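Local coordinates for uncharacterized protein DUF1185 (Bordetella bronchiseptica RB50, PDB 3BYQ), which is of unknown function but, with its variant of the Bacillus chorismate mutase fold, may play a role in amino-acid metabolism, at residues B[38-43]-B[92-97]; B[8-13]-B[61-66]; B[78-83]-B[104-109]. All blocks are in the same frame, centred on the assembly; numbering follows the deposited sequence. Where two conformers were deposited one is given.

Contact 1. Residues B[38-43]-B[92-97]; sequences IRNPYA and MEHGAV. With EDO (1,2-ethanediol), chain S.
His94 drives its imidazole into the bend where the chain leaves strand 29-39, and the side chains of Asn40 and Tyr42 receive it. The Asn40 amide and the imidazole cross at about a right angle, their planes 85° apart. With CG of Asn40 swung anti to the backbone N (chi1 -174°), the amide is carried toward the ring. ND2 then comes within 3.0 Å of ND1 of His94, while OD1 of Asn40 lies over one face of the imidazole, displaced toward its rim.

That same OD1 has work to do in its own segment. It accepts the backbone N-H of Tyr42 at 2.9 Å, with the donor standing well above the carbonyl plane instead of on a lone pair. This is an Asx turn, laid over a type I beta turn from Asn40 to Ala43, and it fixes the amide that His94 meets.

On its far nitrogen the imidazole meets Tyr42: CB of Tyr42 sits 3.4 Å from NE2 of His94. The phenol then leads away from the histidine, and the two rings are inclined at 38°, an oblique pair with centroids 6.0 Å apart. Pro41 CB covers part of one face of the phenol, and Phe53 of helix 51-72 meets it edge-to-face. His94 also packs on Ile162 of strand 161-169.

At the last residue of the turn, the carbonyl O of Ala43 accepts a hydrogen bond from O1 of an ethanediol at 2.6 Å; the molecule probably comes from the crystallisation liquor. Next to His94, Glu93 forms a salt bridge with Arg173 of the second subunit, which places the short helix beside that interface. In fold terms, this is an Asx turn at the end of a sheet strand, packed against a short helix by one buried histidine.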
ATOM      1  N   ILE B  38       3.561  21.542   4.970  1.00 15.59           N
ATOM      2  CA  ILE B  38       4.424  22.708   4.820  1.00 14.72           C
ATOM      3  C   ILE B  38       5.718  22.385   4.094  1.00 15.44           C
ATOM      4  O   ILE B  38       6.112  21.261   4.002  1.00 15.63           O
ATOM      5  CB  ILE B  38       4.724  23.407   6.156  1.00 15.79           C
ATOM      6  CG1 ILE B  38       5.776  22.660   7.004  1.00 16.23           C
ATOM      7  CG2 ILE B  38       3.420  23.634   6.961  1.00 14.81           C
ATOM      8  CD1 ILE B  38       6.351  23.497   8.206  1.00 15.15           C
ATOM      9  N   ARG B  39       6.318  23.406   3.500  1.00 16.86           N
ATOM     10  CA  ARG B  39       7.613  23.238   2.857  1.00 16.53           C
ATOM     11  C   ARG B  39       8.635  22.973   3.942  1.00 17.68           C
ATOM     12  O   ARG B  39       8.581  23.559   5.027  1.00 18.54           O
ATOM     13  CB  ARG B  39       7.995  24.505   2.086  1.00 16.97           C
ATOM     14  CG  ARG B  39       9.292  24.369   1.320  1.00 21.66           C
ATOM     15  CD  ARG B  39       9.534  25.577   0.430  1.00 22.46           C
ATOM     16  NE  ARG B  39       9.712  26.785   1.211  1.00 19.48           N
ATOM     17  CZ  ARG B  39      10.851  27.153   1.806  1.00 20.81           C
ATOM     18  NH1 ARG B  39      11.910  26.370   1.757  1.00 24.29           N
ATOM     19  NH2 ARG B  39      10.891  28.300   2.490  1.00 27.12           N
ATOM     20  N   ASN B  40       9.578  22.090   3.640  1.00 17.95           N
ATOM     21  CA  ASN B  40      10.678  21.824   4.543  1.00 15.87           C
ATOM     22  C   ASN B  40      11.852  22.727   4.191  1.00 15.94           C
ATOM     23  O   ASN B  40      12.507  22.496   3.186  1.00 18.52           O
ATOM     24  CB  ASN B  40      11.142  20.365   4.435  1.00 16.73           C
ATOM     25  CG  ASN B  40      12.194  19.997   5.449  1.00 19.25           C
ATOM     26  OD1 ASN B  40      12.740  20.859   6.119  1.00 19.61           O
ATOM     27  ND2 ASN B  40      12.471  18.701   5.579  1.00 16.23           N
ATOM     28  N   PRO B  41      12.147  23.750   5.015  1.00 16.16           N
ATOM     29  CA  PRO B  41      13.263  24.639   4.651  1.00 15.73           C
ATOM     30  C   PRO B  41      14.665  24.016   4.718  1.00 15.99           C
ATOM     31  O   PRO B  41      15.637  24.666   4.290  1.00 17.11           O
ATOM     32  CB  PRO B  41      13.185  25.754   5.705  1.00 17.18           C
ATOM     33  CG  PRO B  41      11.910  25.608   6.360  1.00 18.59           C
ATOM     34  CD  PRO B  41      11.568  24.154   6.303  1.00 17.87           C
ATOM     35  N   TYR B  42      14.765  22.798   5.273  1.00 16.74           N
ATOM     36  CA  TYR B  42      16.050  22.085   5.461  1.00 14.98           C
ATOM     37  C   TYR B  42      16.235  20.819   4.647  1.00 16.71           C
ATOM     38  O   TYR B  42      17.229  20.095   4.824  1.00 21.08           O
ATOM     39  CB  TYR B  42      16.235  21.774   6.949  1.00 17.31           C
ATOM     40  CG  TYR B  42      16.024  23.025   7.747  1.00 18.30           C
ATOM     41  CD1 TYR B  42      16.980  24.026   7.746  1.00 17.67           C
ATOM     42  CD2 TYR B  42      14.849  23.240   8.455  1.00 18.79           C
ATOM     43  CE1 TYR B  42      16.776  25.205   8.445  1.00 20.83           C
ATOM     44  CE2 TYR B  42      14.639  24.401   9.141  1.00 17.52           C
ATOM     45  CZ  TYR B  42      15.607  25.390   9.125  1.00 18.41           C
ATOM     46  OH  TYR B  42      15.431  26.560   9.823  1.00 23.87           O
ATOM     47  N   ALA B  43      15.250  20.539   3.800  1.00 19.94           N
ATOM     48  CA  ALA B  43      15.276  19.322   2.964  1.00 21.20           C
ATOM     49  C   ALA B  43      16.526  19.340   2.148  1.00 20.11           C
ATOM     50  O   ALA B  43      16.876  20.375   1.534  1.00 18.89           O
ATOM     51  CB  ALA B  43      14.081  19.257   2.021  1.00 21.50           C
HETATM   52  N   MSE B  92      14.379  12.645  10.263  1.00 18.60           N
HETATM   53  CA  MSE B  92      13.486  12.446  11.401  0.50 19.76           C
HETATM   54  C   MSE B  92      13.477  13.678  12.297  1.00 17.21           C
HETATM   55  O   MSE B  92      12.438  14.071  12.803  1.00 20.86           O
HETATM   56  CB  MSE B  92      13.926  11.224  12.223  0.50 18.90           C
HETATM   57  CG  MSE B  92      12.875  10.619  13.120  0.50 25.79           C
HETATM   58 SE   MSE B  92      11.330   9.877  12.188  0.38 16.99          SE
HETATM   59  CE  MSE B  92      10.991   8.376  13.404  0.50 16.97           C
ATOM     60  N   GLU B  93      14.650  14.273  12.460  1.00 17.47           N
ATOM     61  CA  GLU B  93      14.773  15.446  13.341  1.00 16.03           C
ATOM     62  C   GLU B  93      13.856  16.598  12.904  1.00 16.97           C
ATOM     63  O   GLU B  93      13.411  17.400  13.724  1.00 17.18           O
ATOM     64  CB  GLU B  93      16.226  15.893  13.482  1.00 15.37           C
ATOM     65  CG  GLU B  93      16.515  16.564  14.770  1.00 16.37           C
ATOM     66  CD  GLU B  93      16.513  15.606  15.929  1.00 21.41           C
ATOM     67  OE1 GLU B  93      16.439  14.379  15.673  1.00 17.47           O
ATOM     68  OE2 GLU B  93      16.624  16.072  17.088  1.00 18.22           O
ATOM     69  N   HIS B  94      13.534  16.667  11.612  1.00 16.21           N
ATOM     70  CA  HIS B  94      12.636  17.723  11.107  1.00 18.35           C
ATOM     71  C   HIS B  94      11.184  17.532  11.578  1.00 19.15           C
ATOM     72  O   HIS B  94      10.379  18.448  11.564  1.00 21.29           O
ATOM     73  CB  HIS B  94      12.654  17.790   9.585  1.00 17.34           C
ATOM     74  CG  HIS B  94      13.991  18.102   9.000  1.00 17.09           C
ATOM     75  ND1 HIS B  94      14.341  17.707   7.724  1.00 19.07           N
ATOM     76  CD2 HIS B  94      15.067  18.753   9.513  1.00 17.75           C
ATOM     77  CE1 HIS B  94      15.582  18.106   7.479  1.00 19.79           C
ATOM     78  NE2 HIS B  94      16.048  18.744   8.550  1.00 17.10           N
ATOM     79  N   GLY B  95      10.860  16.292  11.919  1.00 18.95           N
ATOM     80  CA  GLY B  95       9.570  15.960  12.476  1.00 18.64           C
ATOM     81  C   GLY B  95       9.610  16.050  13.993  1.00 17.32           C
ATOM     82  O   GLY B  95       8.624  16.363  14.632  1.00 18.08           O
ATOM     83  N   ALA B  96      10.767  15.769  14.562  1.00 16.79           N
ATOM     84  CA  ALA B  96      10.915  15.738  16.006  1.00 17.06           C
ATOM     85  C   ALA B  96      10.716  17.094  16.673  1.00 19.00           C
ATOM     86  O   ALA B  96      10.435  17.179  17.876  1.00 18.13           O
ATOM     87  CB  ALA B  96      12.254  15.118  16.388  1.00 13.89           C
ATOM     88  N   VAL B  97      10.857  18.147  15.888  1.00 17.24           N
ATOM     89  CA  VAL B  97      10.544  19.503  16.356  1.00 19.43           C
ATOM     90  C   VAL B  97       9.074  19.652  16.846  1.00 17.85           C
ATOM     91  O   VAL B  97       8.766  20.534  17.659  1.00 17.58           O
ATOM     92  CB  VAL B  97      10.768  20.582  15.260  1.00 19.53           C
ATOM     93  CG1 VAL B  97      12.253  20.743  14.937  1.00 15.28           C
ATOM     94  CG2 VAL B  97       9.934  20.285  13.997  1.00 21.03           C
TER
HETATM   95  C1  EDO S 198      19.696  21.822  -0.067  1.00 36.68           C
HETATM   96  O1  EDO S 198      19.187  21.503   1.234  1.00 35.11           O
HETATM   97  C2  EDO S 198      18.520  22.010  -1.013  1.00 33.62           C
HETATM   98  O2  EDO S 198      17.940  23.297  -0.724  1.00 34.33           O

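Contact 2. Residues B[8-13]-B[61-66]; sequences RKRTLI and GTLLAT
Arg10 reaches from strand 7-17 to Leu63 and Leu64 of helix 51-72, a helix-on-sheet contact within an alpha-beta fold that is a variant of the Bacillus chorismate mutase fold. From Lys9 to Ile13 the strand pairs antiparallel with a strand of the third subunit, continuing the sheet across the interface, and the amino group of Lys9 adds a salt bridge to Glu15 of that subunit.

Arg10 is the residue that spans the gap. Its CG lies anti to the carbonyl carbon (chi1 -73°), and a bend at chi3 of 68° carries the guanidinium to the helix. There NH2 forms a salt bridge with Glu67, one turn beyond Leu63, which ties down the charged end while its flat surface rests on leucine. Two residues on, Leu12 settles on the same helix farther along, against Leu68 and Thr71.

The leucines use one methyl each: CD2 of Leu64 approaches NE of Arg10 obliquely at 4.0 Å, and CD2 of Leu63 lies over one guanidinium face, 3.6 Å from NH1 of Arg10.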
ATOM      1  N   ARG B   8       0.918  24.479   2.197  1.00 15.77           N
ATOM      2  CA  ARG B   8       0.395  24.127   0.894  1.00 16.88           C
ATOM      3  C   ARG B   8      -1.075  23.722   1.006  1.00 14.72           C
ATOM      4  O   ARG B   8      -1.931  24.149   0.253  1.00 16.30           O
ATOM      5  CB  ARG B   8       1.213  22.988   0.271  1.00 15.32           C
ATOM      6  CG  ARG B   8       0.658  22.612  -1.083  1.00 15.57           C
ATOM      7  CD  ARG B   8       1.564  21.742  -1.917  1.00 14.21           C
ATOM      8  NE  ARG B   8       1.867  20.442  -1.350  1.00 17.01           N
ATOM      9  CZ  ARG B   8       1.188  19.328  -1.580  1.00 18.89           C
ATOM     10  NH1 ARG B   8       0.103  19.345  -2.301  1.00 18.01           N
ATOM     11  NH2 ARG B   8       1.586  18.193  -1.021  1.00 17.97           N
ATOM     12  N   LYS B   9      -1.318  22.835   1.958  1.00 15.55           N
ATOM     13  CA  LYS B   9      -2.669  22.315   2.197  1.00 17.15           C
ATOM     14  C   LYS B   9      -2.841  21.830   3.593  1.00 16.99           C
ATOM     15  O   LYS B   9      -1.876  21.614   4.313  1.00 16.60           O
ATOM     16  CB  LYS B   9      -3.023  21.214   1.184  1.00 22.17           C
ATOM     17  CG  LYS B   9      -2.220  19.989   1.304  1.00 23.30           C
ATOM     18  CD  LYS B   9      -2.445  19.065   0.108  1.00 29.26           C
ATOM     19  CE  LYS B   9      -3.812  18.466   0.047  1.00 26.66           C
ATOM     20  NZ  LYS B   9      -3.945  17.680  -1.267  1.00 26.86           N
ATOM     21  N   ARG B  10      -4.100  21.681   3.958  1.00 18.29           N
ATOM     22  CA  ARG B  10      -4.497  21.239   5.289  1.00 16.66           C
ATOM     23  C   ARG B  10      -5.646  20.260   5.156  1.00 17.67           C
ATOM     24  O   ARG B  10      -6.385  20.281   4.173  1.00 17.86           O
ATOM     25  CB  ARG B  10      -4.976  22.443   6.102  1.00 18.65           C
ATOM     26  CG  ARG B  10      -3.894  23.399   6.562  1.00 21.20           C
ATOM     27  CD  ARG B  10      -4.479  24.644   7.149  1.00 20.43           C
ATOM     28  NE  ARG B  10      -5.170  24.391   8.413  1.00 19.12           N
ATOM     29  CZ  ARG B  10      -5.837  25.289   9.116  1.00 20.97           C
ATOM     30  NH1 ARG B  10      -5.835  26.554   8.755  1.00 26.15           N
ATOM     31  NH2 ARG B  10      -6.467  24.912  10.223  1.00 22.70           N
ATOM     32  N   THR B  11      -5.739  19.348   6.104  1.00 17.49           N
ATOM     33  CA  THR B  11      -6.898  18.477   6.182  1.00 18.72           C
ATOM     34  C   THR B  11      -7.405  18.431   7.602  1.00 18.90           C
ATOM     35  O   THR B  11      -6.640  18.545   8.572  1.00 20.36           O
ATOM     36  CB  THR B  11      -6.662  17.043   5.661  1.00 22.29           C
ATOM     37  OG1 THR B  11      -5.730  16.368   6.525  1.00 27.23           O
ATOM     38  CG2 THR B  11      -6.165  17.085   4.210  1.00 21.38           C
ATOM     39  N   LEU B  12      -8.716  18.364   7.701  1.00 18.38           N
ATOM     40  CA  LEU B  12      -9.388  18.164   8.975  1.00 18.86           C
ATOM     41  C   LEU B  12     -10.186  16.890   8.801  1.00 21.11           C
ATOM     42  O   LEU B  12     -10.902  16.778   7.833  1.00 21.06           O
ATOM     43  CB  LEU B  12     -10.321  19.326   9.260  1.00 18.87           C
ATOM     44  CG  LEU B  12     -11.188  19.243  10.523  1.00 23.18           C
ATOM     45  CD1 LEU B  12     -10.301  19.241  11.735  1.00 20.34           C
ATOM     46  CD2 LEU B  12     -12.141  20.421  10.573  1.00 25.76           C
ATOM     47  N   ILE B  13     -10.006  15.910   9.685  1.00 19.73           N
ATOM     48  CA  ILE B  13     -10.839  14.709   9.599  0.50 19.82           C
ATOM     49  C   ILE B  13     -11.508  14.484  10.931  1.00 19.26           C
ATOM     50  O   ILE B  13     -10.936  14.722  12.008  1.00 18.88           O
ATOM     51  CB  ILE B  13     -10.122  13.451   9.108  0.50 22.03           C
ATOM     52  CG1 ILE B  13      -9.071  12.991  10.112  0.50 16.45           C
ATOM     53  CG2 ILE B  13      -9.500  13.702   7.727  0.50 27.84           C
ATOM     54  CD1 ILE B  13      -8.323  11.734   9.684  0.50 32.00           C
ATOM     55  N   GLY B  61       1.159  24.873  15.684  1.00 18.76           N
ATOM     56  CA  GLY B  61       0.537  24.054  16.738  1.00 18.72           C
ATOM     57  C   GLY B  61      -0.736  24.729  17.227  1.00 21.57           C
ATOM     58  O   GLY B  61      -1.810  24.114  17.348  1.00 18.23           O
ATOM     59  N   THR B  62      -0.631  26.024  17.504  1.00 20.92           N
ATOM     60  CA  THR B  62      -1.793  26.787  18.011  1.00 19.11           C
ATOM     61  C   THR B  62      -2.931  26.817  16.997  1.00 19.58           C
ATOM     62  O   THR B  62      -4.082  26.610  17.331  1.00 21.04           O
ATOM     63  CB  THR B  62      -1.380  28.208  18.431  1.00 21.62           C
ATOM     64  OG1 THR B  62      -0.368  28.090  19.438  1.00 19.78           O
ATOM     65  CG2 THR B  62      -2.580  29.005  18.959  1.00 20.65           C
ATOM     66  N   LEU B  63      -2.578  27.024  15.751  1.00 19.28           N
ATOM     67  CA  LEU B  63      -3.568  27.075  14.690  1.00 18.89           C
ATOM     68  C   LEU B  63      -4.390  25.775  14.619  1.00 18.72           C
ATOM     69  O   LEU B  63      -5.640  25.769  14.562  1.00 19.51           O
ATOM     70  CB  LEU B  63      -2.854  27.303  13.344  1.00 19.68           C
ATOM     71  CG  LEU B  63      -3.779  27.423  12.126  1.00 21.68           C
ATOM     72  CD1 LEU B  63      -4.599  28.746  12.132  1.00 24.22           C
ATOM     73  CD2 LEU B  63      -2.962  27.225  10.846  1.00 21.91           C
ATOM     74  N   LEU B  64      -3.675  24.667  14.587  1.00 19.42           N
ATOM     75  CA  LEU B  64      -4.307  23.334  14.428  1.00 18.71           C
ATOM     76  C   LEU B  64      -5.084  22.943  15.668  1.00 16.94           C
ATOM     77  O   LEU B  64      -6.182  22.384  15.583  1.00 19.04           O
ATOM     78  CB  LEU B  64      -3.261  22.261  14.090  1.00 19.05           C
ATOM     79  CG  LEU B  64      -2.425  22.533  12.821  1.00 22.37           C
ATOM     80  CD1 LEU B  64      -1.495  21.336  12.500  1.00 20.17           C
ATOM     81  CD2 LEU B  64      -3.232  22.883  11.628  1.00 20.71           C
ATOM     82  N   ALA B  65      -4.519  23.252  16.826  1.00 19.24           N
ATOM     83  CA  ALA B  65      -5.177  22.890  18.089  1.00 18.27           C
ATOM     84  C   ALA B  65      -6.468  23.676  18.215  1.00 17.74           C
ATOM     85  O   ALA B  65      -7.474  23.160  18.637  1.00 17.78           O
ATOM     86  CB  ALA B  65      -4.239  23.132  19.324  1.00 18.81           C
ATOM     87  N   THR B  66      -6.413  24.943  17.854  1.00 17.84           N
ATOM     88  CA  THR B  66      -7.618  25.814  17.907  1.00 19.33           C
ATOM     89  C   THR B  66      -8.713  25.290  16.996  1.00 20.47           C
ATOM     90  O   THR B  66      -9.888  25.249  17.359  1.00 19.71           O
ATOM     91  CB  THR B  66      -7.272  27.282  17.581  1.00 21.03           C
ATOM     92  OG1 THR B  66      -6.293  27.732  18.539  1.00 23.13           O
ATOM     93  CG2 THR B  66      -8.482  28.163  17.661  1.00 22.48           C
TER

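Contact 3. Residues B[78-83]-B[104-109]; sequences EVYSKA and WAMRSV. With EDO (1,2-ethanediol), chain C.
The hydroxyl of Tyr80 has one hydrogen bond here, to the carbonyl O of Ala115, and the aliphatic part of Arg107 packs beside it, with CG of Arg107 3.6 Å from OH of Tyr80. The two side chains cross at about a right angle, and the phenol and guanidinium planes are 62° apart. Arg107 sends its charged end past the tyrosine, where NE bonds to the carbonyl O of Pro113 and NH1 to the hydroxyl of Tyr141 of the second subunit.

Met106, a selenomethionine, packs nearer the strand. It points its side chain at the sheet, with CG anti to the backbone N, and a bend at chi3 brings the methyl to Tyr80 and Ser81. CE of Met106 is 3.8 Å from CB of Tyr80 and 3.3 Å from the carbonyl O of Ser81. The selenium is 5.1 Å from the centroid of the Tyr80 ring and 60° off its normal, an oblique Met-aromatic contact.

At the other end of the helical segment, NE1 of Trp104 donates to O1 of an ethanediol at 3.2 Å, with that oxygen at the edge of the indole; the molecule probably comes from the crystallisation liquor. Its C1 merely lies near NZ of Lys82 (3.7 Å), and the hydrogen bond of that amino group goes to the carbonyl O of His99.

Strand 79-83 and helix 104-109 run nearly antiparallel, their axes 9.9 Å apart at the closest and inclined at 154°. A helix laid almost antiparallel along a sheet strand is the layered alpha-on-beta packing of this chorismate mutase-like fold.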
ATOM      1  N   GLU B  78     -11.215  14.674  25.628  1.00 18.05           N
ATOM      2  CA  GLU B  78     -10.678  13.731  26.586  1.00 16.23           C
ATOM      3  C   GLU B  78      -9.407  13.031  26.182  1.00 17.37           C
ATOM      4  O   GLU B  78      -8.745  12.538  27.033  1.00 17.78           O
ATOM      5  CB  GLU B  78     -11.719  12.699  27.004  1.00 16.95           C
ATOM      6  CG  GLU B  78     -12.967  13.308  27.622  1.00 21.08           C
ATOM      7  CD  GLU B  78     -13.919  12.272  28.218  1.00 27.24           C
ATOM      8  OE1 GLU B  78     -13.546  11.099  28.452  1.00 19.19           O
ATOM      9  OE2 GLU B  78     -15.066  12.659  28.456  1.00 26.68           O
ATOM     10  N   VAL B  79      -9.073  12.977  24.891  1.00 15.31           N
ATOM     11  CA  VAL B  79      -7.840  12.317  24.439  1.00 17.30           C
ATOM     12  C   VAL B  79      -7.121  13.184  23.401  1.00 18.35           C
ATOM     13  O   VAL B  79      -7.737  14.015  22.753  1.00 17.52           O
ATOM     14  CB  VAL B  79      -8.106  10.895  23.843  1.00 19.35           C
ATOM     15  CG1 VAL B  79      -8.733   9.950  24.897  1.00 18.65           C
ATOM     16  CG2 VAL B  79      -8.966  10.941  22.572  1.00 16.87           C
ATOM     17  N   TYR B  80      -5.813  12.991  23.286  1.00 20.02           N
ATOM     18  CA  TYR B  80      -5.050  13.707  22.252  1.00 17.86           C
ATOM     19  C   TYR B  80      -3.787  12.956  21.840  1.00 18.71           C
ATOM     20  O   TYR B  80      -3.424  11.939  22.432  1.00 18.05           O
ATOM     21  CB  TYR B  80      -4.753  15.200  22.641  1.00 20.69           C
ATOM     22  CG  TYR B  80      -4.047  15.506  23.967  1.00 17.32           C
ATOM     23  CD1 TYR B  80      -3.307  14.554  24.687  1.00 16.84           C
ATOM     24  CD2 TYR B  80      -4.057  16.800  24.455  1.00 16.69           C
ATOM     25  CE1 TYR B  80      -2.655  14.909  25.921  1.00 15.08           C
ATOM     26  CE2 TYR B  80      -3.374  17.160  25.624  1.00 17.46           C
ATOM     27  CZ  TYR B  80      -2.691  16.227  26.352  1.00 19.12           C
ATOM     28  OH  TYR B  80      -2.099  16.670  27.537  1.00 18.08           O
ATOM     29  N   SER B  81      -3.176  13.490  20.791  1.00 17.03           N
ATOM     30  CA  SER B  81      -1.943  13.020  20.233  1.00 18.29           C
ATOM     31  C   SER B  81      -1.403  14.040  19.263  1.00 16.73           C
ATOM     32  O   SER B  81      -2.041  15.031  18.915  1.00 16.42           O
ATOM     33  CB  SER B  81      -2.112  11.687  19.511  1.00 18.82           C
ATOM     34  OG  SER B  81      -0.839  11.092  19.227  1.00 20.80           O
ATOM     35  N   LYS B  82      -0.214  13.731  18.777  1.00 18.72           N
ATOM     36  CA  LYS B  82       0.466  14.600  17.811  1.00 18.85           C
ATOM     37  C   LYS B  82       1.294  13.728  16.922  1.00 19.93           C
ATOM     38  O   LYS B  82       1.753  12.669  17.337  1.00 21.14           O
ATOM     39  CB  LYS B  82       1.343  15.631  18.521  1.00 18.87           C
ATOM     40  CG  LYS B  82       2.502  15.057  19.343  1.00 22.19           C
ATOM     41  CD  LYS B  82       3.040  16.020  20.415  1.00 19.32           C
ATOM     42  CE  LYS B  82       4.023  15.306  21.311  1.00 18.87           C
ATOM     43  NZ  LYS B  82       4.496  16.070  22.477  1.00 22.06           N
ATOM     44  N   ALA B  83       1.515  14.172  15.698  1.00 18.10           N
ATOM     45  CA  ALA B  83       2.276  13.318  14.780  1.00 18.01           C
ATOM     46  C   ALA B  83       2.915  14.104  13.676  1.00 18.49           C
ATOM     47  O   ALA B  83       2.544  15.241  13.388  1.00 17.00           O
ATOM     48  CB  ALA B  83       1.360  12.235  14.202  1.00 20.12           C
ATOM     49  N   TRP B 104       3.214  21.395  23.161  1.00 22.02           N
ATOM     50  CA  TRP B 104       3.084  22.552  24.072  1.00 23.19           C
ATOM     51  C   TRP B 104       1.987  23.481  23.631  1.00 22.19           C
ATOM     52  O   TRP B 104       1.186  23.970  24.437  1.00 24.10           O
ATOM     53  CB  TRP B 104       4.415  23.269  24.233  1.00 24.58           C
ATOM     54  CG  TRP B 104       5.453  22.406  24.925  1.00 25.14           C
ATOM     55  CD1 TRP B 104       5.451  21.029  25.068  1.00 23.75           C
ATOM     56  CD2 TRP B 104       6.696  22.858  25.461  1.00 24.81           C
ATOM     57  NE1 TRP B 104       6.605  20.625  25.710  1.00 30.77           N
ATOM     58  CE2 TRP B 104       7.381  21.725  25.955  1.00 22.71           C
ATOM     59  CE3 TRP B 104       7.294  24.114  25.574  1.00 26.34           C
ATOM     60  CZ2 TRP B 104       8.641  21.810  26.535  1.00 30.56           C
ATOM     61  CZ3 TRP B 104       8.530  24.198  26.158  1.00 34.57           C
ATOM     62  CH2 TRP B 104       9.191  23.051  26.638  1.00 29.81           C
ATOM     63  N   ALA B 105       1.910  23.715  22.335  1.00 18.11           N
ATOM     64  CA  ALA B 105       0.836  24.558  21.800  1.00 19.40           C
ATOM     65  C   ALA B 105      -0.521  23.985  22.132  1.00 18.28           C
ATOM     66  O   ALA B 105      -1.430  24.693  22.570  1.00 19.83           O
ATOM     67  CB  ALA B 105       0.988  24.759  20.271  1.00 20.74           C
HETATM   68  N   MSE B 106      -0.682  22.690  21.909  1.00 19.02           N
HETATM   69  CA  MSE B 106      -1.970  22.057  22.166  1.00 19.61           C
HETATM   70  C   MSE B 106      -2.311  22.088  23.647  1.00 18.80           C
HETATM   71  O   MSE B 106      -3.424  22.441  24.047  1.00 17.98           O
HETATM   72  CB  MSE B 106      -2.009  20.631  21.596  1.00 21.78           C
HETATM   73  CG  MSE B 106      -3.322  19.937  21.891  1.00 19.35           C
HETATM   74 SE   MSE B 106      -3.687  18.478  20.774  0.75 15.03          SE
HETATM   75  CE  MSE B 106      -2.139  17.509  21.159  1.00 15.87           C
ATOM     76  N   ARG B 107      -1.351  21.736  24.482  1.00 19.33           N
ATOM     77  CA  ARG B 107      -1.602  21.767  25.905  1.00 20.21           C
ATOM     78  C   ARG B 107      -1.985  23.164  26.368  1.00 19.64           C
ATOM     79  O   ARG B 107      -2.897  23.318  27.190  1.00 18.82           O
ATOM     80  CB  ARG B 107      -0.435  21.156  26.678  1.00 19.04           C
ATOM     81  CG  ARG B 107      -0.431  19.666  26.410  1.00 23.44           C
ATOM     82  CD  ARG B 107       0.792  19.027  26.941  1.00 30.53           C
ATOM     83  NE  ARG B 107       0.752  18.967  28.385  1.00 33.42           N
ATOM     84  CZ  ARG B 107       1.747  18.496  29.109  1.00 34.77           C
ATOM     85  NH1 ARG B 107       2.855  18.082  28.516  1.00 37.23           N
ATOM     86  NH2 ARG B 107       1.652  18.459  30.424  1.00 39.30           N
ATOM     87  N   SER B 108      -1.376  24.198  25.783  1.00 19.93           N
ATOM     88  CA  SER B 108      -1.724  25.575  26.167  1.00 19.13           C
ATOM     89  C   SER B 108      -3.149  25.967  25.744  1.00 20.75           C
ATOM     90  O   SER B 108      -3.876  26.599  26.500  1.00 18.00           O
ATOM     91  CB  SER B 108      -0.694  26.567  25.623  1.00 23.41           C
ATOM     92  OG  SER B 108       0.559  26.324  26.266  1.00 26.75           O
ATOM     93  N   VAL B 109      -3.543  25.548  24.548  1.00 18.49           N
ATOM     94  CA  VAL B 109      -4.906  25.779  24.041  1.00 18.17           C
ATOM     95  C   VAL B 109      -5.943  25.122  24.941  1.00 17.99           C
ATOM     96  O   VAL B 109      -6.998  25.676  25.200  1.00 21.04           O
ATOM     97  CB  VAL B 109      -5.064  25.307  22.581  1.00 20.54           C
ATOM     98  CG1 VAL B 109      -6.533  25.106  22.176  1.00 19.03           C
ATOM     99  CG2 VAL B 109      -4.277  26.254  21.669  1.00 19.66           C
TER
HETATM  100  C1  EDO C 202       7.281  16.908  24.742  1.00 46.39           C
HETATM  101  O1  EDO C 202       6.580  17.417  25.890  1.00 43.48           O
HETATM  102  C2  EDO C 202       8.545  17.717  24.456  1.00 45.15           C
HETATM  103  O2  EDO C 202       9.648  17.136  25.145  1.00 51.03           O

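In the fold
From the N terminus, strand 7-17 supplies the first half of contact 2; the end of strand 29-39, its antiparallel neighbour, and the turn that follows it supply the first half of contact 1. Helix 51-72 then closes contact 2, bringing its middle back over the opening strand. Strand 79-86 opens contact 3 before helix 93-96 closes contact 1, and helix 98-109 finally closes contact 3. Contact 1 therefore crosses both others, whereas contacts 2 and 3 follow in series. All three reach the same mixed sheet. Contacts 2 and 3 also touch directly, as Thr62 and Ala65 of one helix pack on Ala105, Met106 and Val109 of the other. Contacts 1 and 3 both border the second subunit.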